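Local coordinates for protein uncharacterized HTH-type transcriptional regulator YydK (Bacillus subtilis subsp. subtilis, PDB 3BWG) that probably binds DNA and regulates transcription as a member of the GntR family, with a winged helix-turn-helix domain joined to a UTRA domain, at residues Asn94-Ile100 and Lys127-Asn133; Gly170-Gly174 and Phe208-Asn212. All blocks are in the same frame, centred on the assembly; numbering follows the deposited sequence.

Contact 1: Asn94-Ile100 and Lys127-Asn133; sequences NVTSKVI and KRVRYIN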
loop_
_atom_site.group_PDB
_atom_site.type_symbol
_atom_site.label_atom_id
_atom_site.label_comp_id
_atom_site.label_asym_id
_atom_site.label_seq_id
_atom_site.Cartn_x
_atom_site.Cartn_y
_atom_site.Cartn_z
ATOM N N ASN B 94 16.937 -10.350 7.169
ATOM C CA ASN B 94 17.905 -10.428 8.258
ATOM C C ASN B 94 18.317 -9.043 8.736
ATOM O O ASN B 94 19.410 -8.560 8.444
ATOM C CB ASN B 94 19.098 -11.329 7.933
ATOM C CG ASN B 94 19.648 -12.016 9.174
ATOM O OD1 ASN B 94 20.327 -11.394 10.002
ATOM N ND2 ASN B 94 19.335 -13.301 9.324
ATOM N N VAL B 95 17.411 -8.425 9.484
ATOM C CA VAL B 95 17.514 -7.018 9.851
ATOM C C VAL B 95 18.036 -6.819 11.282
ATOM O O VAL B 95 17.452 -7.305 12.261
ATOM C CB VAL B 95 16.185 -6.226 9.559
ATOM C CG1 VAL B 95 15.002 -6.859 10.248
ATOM C CG2 VAL B 95 16.311 -4.751 9.939
ATOM N N THR B 96 19.167 -6.129 11.376
ATOM C CA THR B 96 19.738 -5.749 12.652
ATOM C C THR B 96 19.719 -4.237 12.805
ATOM O O THR B 96 19.527 -3.510 11.823
ATOM C CB THR B 96 21.169 -6.333 12.867
ATOM O OG1 THR B 96 22.084 -5.802 11.904
ATOM C CG2 THR B 96 21.142 -7.872 12.772
ATOM N N SER B 97 19.917 -3.791 14.044
ATOM C CA SER B 97 19.830 -2.394 14.436
ATOM C C SER B 97 20.971 -2.000 15.358
ATOM O O SER B 97 21.351 -2.751 16.263
ATOM C CB SER B 97 18.492 -2.091 15.143
ATOM O OG SER B 97 17.394 -2.218 14.279
ATOM N N LYS B 98 21.491 -0.807 15.107
ATOM C CA LYS B 98 22.382 -0.088 15.990
ATOM C C LYS B 98 21.561 1.053 16.640
ATOM O O LYS B 98 21.050 1.916 15.944
ATOM C CB LYS B 98 23.519 0.483 15.143
ATOM C CG LYS B 98 24.642 1.174 15.872
ATOM C CD LYS B 98 25.734 1.511 14.845
ATOM C CE LYS B 98 26.553 2.751 15.210
ATOM N NZ LYS B 98 27.719 2.457 16.117
ATOM N N VAL B 99 21.418 1.028 17.964
ATOM C CA VAL B 99 20.677 2.060 18.654
ATOM C C VAL B 99 21.618 3.224 18.864
ATOM O O VAL B 99 22.647 3.072 19.486
ATOM C CB VAL B 99 20.111 1.586 20.028
ATOM C CG1 VAL B 99 19.343 2.703 20.724
ATOM C CG2 VAL B 99 19.213 0.398 19.845
ATOM N N ILE B 100 21.253 4.382 18.344
ATOM C CA ILE B 100 22.040 5.571 18.519
ATOM C C ILE B 100 21.584 6.289 19.783
ATOM O O ILE B 100 22.425 6.733 20.563
ATOM C CB ILE B 100 21.967 6.493 17.290
ATOM C CG1 ILE B 100 22.406 5.735 16.048
ATOM C CG2 ILE B 100 22.891 7.729 17.487
ATOM C CD1 ILE B 100 21.902 6.327 14.788
ATOM N N LYS B 127 16.409 6.556 18.109
ATOM C CA LYS B 127 17.152 6.923 16.933
ATOM C C LYS B 127 18.012 5.687 16.618
ATOM O O LYS B 127 18.769 5.218 17.492
ATOM C CB LYS B 127 18.017 8.149 17.217
ATOM C CG LYS B 127 18.802 8.613 15.985
ATOM C CD LYS B 127 19.938 9.612 16.286
ATOM C CE LYS B 127 19.378 11.028 16.415
ATOM N NZ LYS B 127 20.532 11.967 16.669
ATOM N N ARG B 128 17.864 5.128 15.413
ATOM C CA ARG B 128 18.593 3.918 15.074
ATOM C C ARG B 128 18.869 3.779 13.579
ATOM O O ARG B 128 18.127 4.300 12.715
ATOM C CB ARG B 128 17.902 2.669 15.666
ATOM C CG ARG B 128 16.653 2.183 14.964
ATOM C CD ARG B 128 15.947 1.089 15.740
ATOM N NE ARG B 128 14.623 0.895 15.150
ATOM C CZ ARG B 128 13.863 -0.187 15.275
ATOM N NH1 ARG B 128 14.272 -1.224 15.998
ATOM N NH2 ARG B 128 12.686 -0.216 14.666
ATOM N N VAL B 129 19.976 3.128 13.279
ATOM C CA VAL B 129 20.284 2.761 11.914
ATOM C C VAL B 129 19.986 1.293 11.859
ATOM O O VAL B 129 20.325 0.528 12.793
ATOM C CB VAL B 129 21.763 3.057 11.531
ATOM C CG1 VAL B 129 22.093 2.656 10.045
ATOM C CG2 VAL B 129 22.087 4.541 11.782
ATOM N N ARG B 130 19.311 0.895 10.791
ATOM C CA ARG B 130 18.996 -0.516 10.601
ATOM C C ARG B 130 19.746 -1.090 9.395
ATOM O O ARG B 130 20.097 -0.344 8.488
ATOM C CB ARG B 130 17.484 -0.729 10.536
ATOM C CG ARG B 130 16.703 0.111 11.550
ATOM C CD ARG B 130 15.261 -0.390 11.665
ATOM N NE ARG B 130 15.265 -1.709 12.339
ATOM C CZ ARG B 130 14.232 -2.549 12.341
ATOM N NH1 ARG B 130 13.100 -2.205 11.718
ATOM N NH2 ARG B 130 14.317 -3.716 12.994
ATOM N N TYR B 131 20.031 -2.400 9.429
ATOM C CA TYR B 131 20.849 -3.089 8.413
ATOM C C TYR B 131 20.184 -4.372 7.886
ATOM O O TYR B 131 19.569 -5.130 8.646
ATOM C CB TYR B 131 22.228 -3.475 8.961
ATOM C CG TYR B 131 23.055 -2.338 9.491
ATOM C CD1 TYR B 131 24.201 -1.892 8.819
ATOM C CD2 TYR B 131 22.712 -1.723 10.695
ATOM C CE1 TYR B 131 24.982 -0.806 9.343
ATOM C CE2 TYR B 131 23.455 -0.678 11.219
ATOM C CZ TYR B 131 24.562 -0.207 10.554
ATOM O OH TYR B 131 25.229 0.851 11.141
ATOM N N ILE B 132 20.301 -4.613 6.585
ATOM C CA ILE B 132 19.844 -5.874 5.992
ATOM C C ILE B 132 21.038 -6.508 5.383
ATOM O O ILE B 132 21.668 -5.935 4.486
ATOM C CB ILE B 132 18.678 -5.724 4.940
ATOM C CG1 ILE B 132 18.709 -4.372 4.184
ATOM C CG2 ILE B 132 17.344 -5.931 5.616
ATOM C CD1 ILE B 132 19.492 -4.377 2.871
ATOM N N ASN B 133 21.403 -7.663 5.935
ATOM C CA ASN B 133 22.603 -8.400 5.531
ATOM C C ASN B 133 23.861 -7.557 5.443
ATOM O O ASN B 133 24.492 -7.490 4.387
ATOM C CB ASN B 133 22.350 -9.146 4.212
ATOM C CG ASN B 133 21.535 -10.420 4.420
ATOM O OD1 ASN B 133 22.050 -11.425 4.944
ATOM N ND2 ASN B 133 20.255 -10.380 4.036
HETATM O O HOH W 1 15.906 -6.112 14.064
#
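K127 meets I100 twice: its carbonyl O accepts the I100 amide N at 2.8 Å, and its aliphatic CD lies 3.7 Å from I100 CG2. Its side chain then bends at chi3 (-82°) and carries NZ to a salt bridge with E101. R128 brings its CB to 3.2 Å from K98 O, while its guanidinium, held by E140 and the carbonyls of V157 and H159, passes S97 OG obliquely. V129 and K98 exchange both backbone hydrogen bonds, and V129 CG2 touches I100 CD1 at 3.5 Å, beside Y192 of helix 187-193. This antiparallel ladder, running at 156° between strand directions, joins an outermost strand of the six-stranded UTRA-domain sheet to its neighbour. The R130 guanidinium is enclosed on several sides: NE donates to S97 OG at 2.9 Å, nearly within the guanidinium plane, V95 CG2 covers one face, and R128 NH2 lies over the opposite one. E91 pairs with NH1, and a water bound to V95 O accepts a weak bond from NH2. Y131 also pairs reciprocally through the backbone, with T96; its ring turns an edge to T96 O, and its OH reaches K98 CD at 3.8 Å. I132 sets CG2 against V95 CB at 4.1 Å, and the N133 amide closes the ladder with a weak 3.3 Å bond to N94 O.

Contact 2: Gly170-Gly174 and Phe208-Asn212; sequences GLKIG and FHLTN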
loop_
_atom_site.group_PDB
_atom_site.type_symbol
_atom_site.label_atom_id
_atom_site.label_comp_id
_atom_site.label_asym_id
_atom_site.label_seq_id
_atom_site.Cartn_x
_atom_site.Cartn_y
_atom_site.Cartn_z
ATOM N N GLY B 170 0.915 -6.678 25.405
ATOM C CA GLY B 170 -0.424 -7.157 25.097
ATOM C C GLY B 170 -1.312 -6.165 24.372
ATOM O O GLY B 170 -2.532 -6.244 24.468
ATOM N N LEU B 171 -0.707 -5.249 23.615
ATOM C CA LEU B 171 -1.462 -4.245 22.875
ATOM C C LEU B 171 -1.856 -4.740 21.492
ATOM O O LEU B 171 -1.161 -5.550 20.888
ATOM C CB LEU B 171 -0.641 -2.949 22.745
ATOM C CG LEU B 171 -0.399 -2.273 24.093
ATOM C CD1 LEU B 171 0.547 -1.120 23.924
ATOM C CD2 LEU B 171 -1.712 -1.829 24.725
ATOM N N LYS B 172 -2.955 -4.199 20.977
ATOM C CA LYS B 172 -3.489 -4.632 19.706
ATOM C C LYS B 172 -3.267 -3.499 18.709
ATOM O O LYS B 172 -3.866 -2.422 18.809
ATOM C CB LYS B 172 -4.980 -5.009 19.847
ATOM C CG LYS B 172 -5.278 -5.961 21.019
ATOM C CD LYS B 172 -4.723 -7.381 20.745
ATOM C CE LYS B 172 -4.311 -8.094 22.052
ATOM N NZ LYS B 172 -5.413 -8.194 23.067
ATOM N N ILE B 173 -2.366 -3.760 17.771
ATOM C CA ILE B 173 -1.918 -2.804 16.776
ATOM C C ILE B 173 -2.924 -2.768 15.614
ATOM O O ILE B 173 -3.266 -3.795 15.048
ATOM C CB ILE B 173 -0.478 -3.159 16.319
ATOM C CG1 ILE B 173 0.456 -3.205 17.561
ATOM C CG2 ILE B 173 -0.007 -2.236 15.141
ATOM C CD1 ILE B 173 2.001 -3.372 17.294
ATOM N N GLY B 174 -3.427 -1.583 15.281
ATOM C CA GLY B 174 -4.465 -1.479 14.268
ATOM C C GLY B 174 -3.924 -0.759 13.043
ATOM O O GLY B 174 -2.820 -1.055 12.577
ATOM N N PHE B 208 1.233 4.846 13.456
ATOM C CA PHE B 208 0.600 3.574 13.807
ATOM C C PHE B 208 -0.393 3.805 14.945
ATOM O O PHE B 208 -0.130 4.592 15.866
ATOM C CB PHE B 208 1.650 2.506 14.146
ATOM C CG PHE B 208 2.535 2.142 12.968
ATOM C CD1 PHE B 208 2.268 1.009 12.199
ATOM C CD2 PHE B 208 3.655 2.929 12.639
ATOM C CE1 PHE B 208 3.099 0.667 11.095
ATOM C CE2 PHE B 208 4.514 2.573 11.546
ATOM C CZ PHE B 208 4.202 1.464 10.768
ATOM N N HIS B 209 -1.553 3.165 14.839
ATOM C CA HIS B 209 -2.643 3.387 15.805
ATOM C C HIS B 209 -2.919 2.053 16.484
ATOM O O HIS B 209 -2.741 0.978 15.873
ATOM C CB HIS B 209 -3.942 3.892 15.100
ATOM C CG HIS B 209 -3.779 5.196 14.366
ATOM N ND1 HIS B 209 -3.188 5.284 13.117
ATOM C CD2 HIS B 209 -4.114 6.465 14.708
ATOM C CE1 HIS B 209 -3.166 6.547 12.725
ATOM N NE2 HIS B 209 -3.685 7.287 13.685
ATOM N N LEU B 210 -3.391 2.104 17.728
ATOM C CA LEU B 210 -4.008 0.930 18.344
ATOM C C LEU B 210 -5.382 0.660 17.674
ATOM O O LEU B 210 -5.903 1.474 16.871
ATOM C CB LEU B 210 -4.147 1.106 19.855
ATOM C CG LEU B 210 -2.912 1.360 20.742
ATOM C CD1 LEU B 210 -3.374 1.674 22.142
ATOM C CD2 LEU B 210 -1.919 0.163 20.744
ATOM N N THR B 211 -5.959 -0.499 17.922
ATOM C CA THR B 211 -7.248 -0.817 17.258
ATOM C C THR B 211 -8.372 0.166 17.632
ATOM O O THR B 211 -9.340 0.318 16.864
ATOM C CB THR B 211 -7.733 -2.230 17.588
ATOM O OG1 THR B 211 -7.691 -2.388 19.000
ATOM C CG2 THR B 211 -6.872 -3.290 16.907
ATOM N N ASN B 212 -8.245 0.835 18.792
ATOM C CA ASN B 212 -9.218 1.873 19.218
ATOM C C ASN B 212 -8.973 3.224 18.567
ATOM O O ASN B 212 -9.662 4.209 18.888
ATOM C CB ASN B 212 -9.275 2.022 20.745
ATOM C CG ASN B 212 -7.912 2.349 21.358
ATOM O OD1 ASN B 212 -7.044 2.940 20.725
ATOM N ND2 ASN B 212 -7.726 1.955 22.605
#
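K172 O receives the T211 amide N at 3.0 Å, with the donor tilted 27° from the carbonyl plane, and L210 CA adds a C-H...O contact to the same oxygen. Two residues on, the G174 amide N donates to H209 O at 2.7 Å. Between these bonds, I173 and L210 form an antiparallel non-hydrogen-bonded pair whose side chains diverge. L210 CD2 nevertheless reaches back to L171 CB at 3.9 Å. With chi1 at 50°, OG1 and CG2 of T211 both lie 3.9 Å from K172 CB, approaching it from one side. A glycine here removes both branches, and the K172 methylene would probably be left without its cover on that side. G174 passes so close to T211 CA that a CB there would clash. Farther out, L171 and L210 share I148, while I173 packs on helix 161-167 and on F216 of strand 215-224. The H209 imidazole stacks on F175 and gives ND1 to a hydrogen bond with F175 O; it also packs against Q25 of the second subunit. Main-chain bonds flanked by apolar contact thus hold the start of an outermost UTRA-domain strand to its neighbour, so the pairing depends little on side-chain polarity.

From the N terminus, the chain passes through the helix-turn-helix region before reaching the UTRA domain, where both contacts lie. Contact 1 comes first: its two strands, 95-105 and 123-132, close a loop that carries helix 109-114. The chain then runs through strand 135-145 and helices 154-157 and 161-167 to contact 2, which closes a second loop holding most of strand 173-184, helix 187-193 and most of strand 200-210. The loops follow in series, neither nested nor crossed. Both contacts belong to one antiparallel six-stranded sheet, and each joins one of its outermost strands to the adjacent strand. The centres of contact 1 and contact 2 are about 24 Å apart.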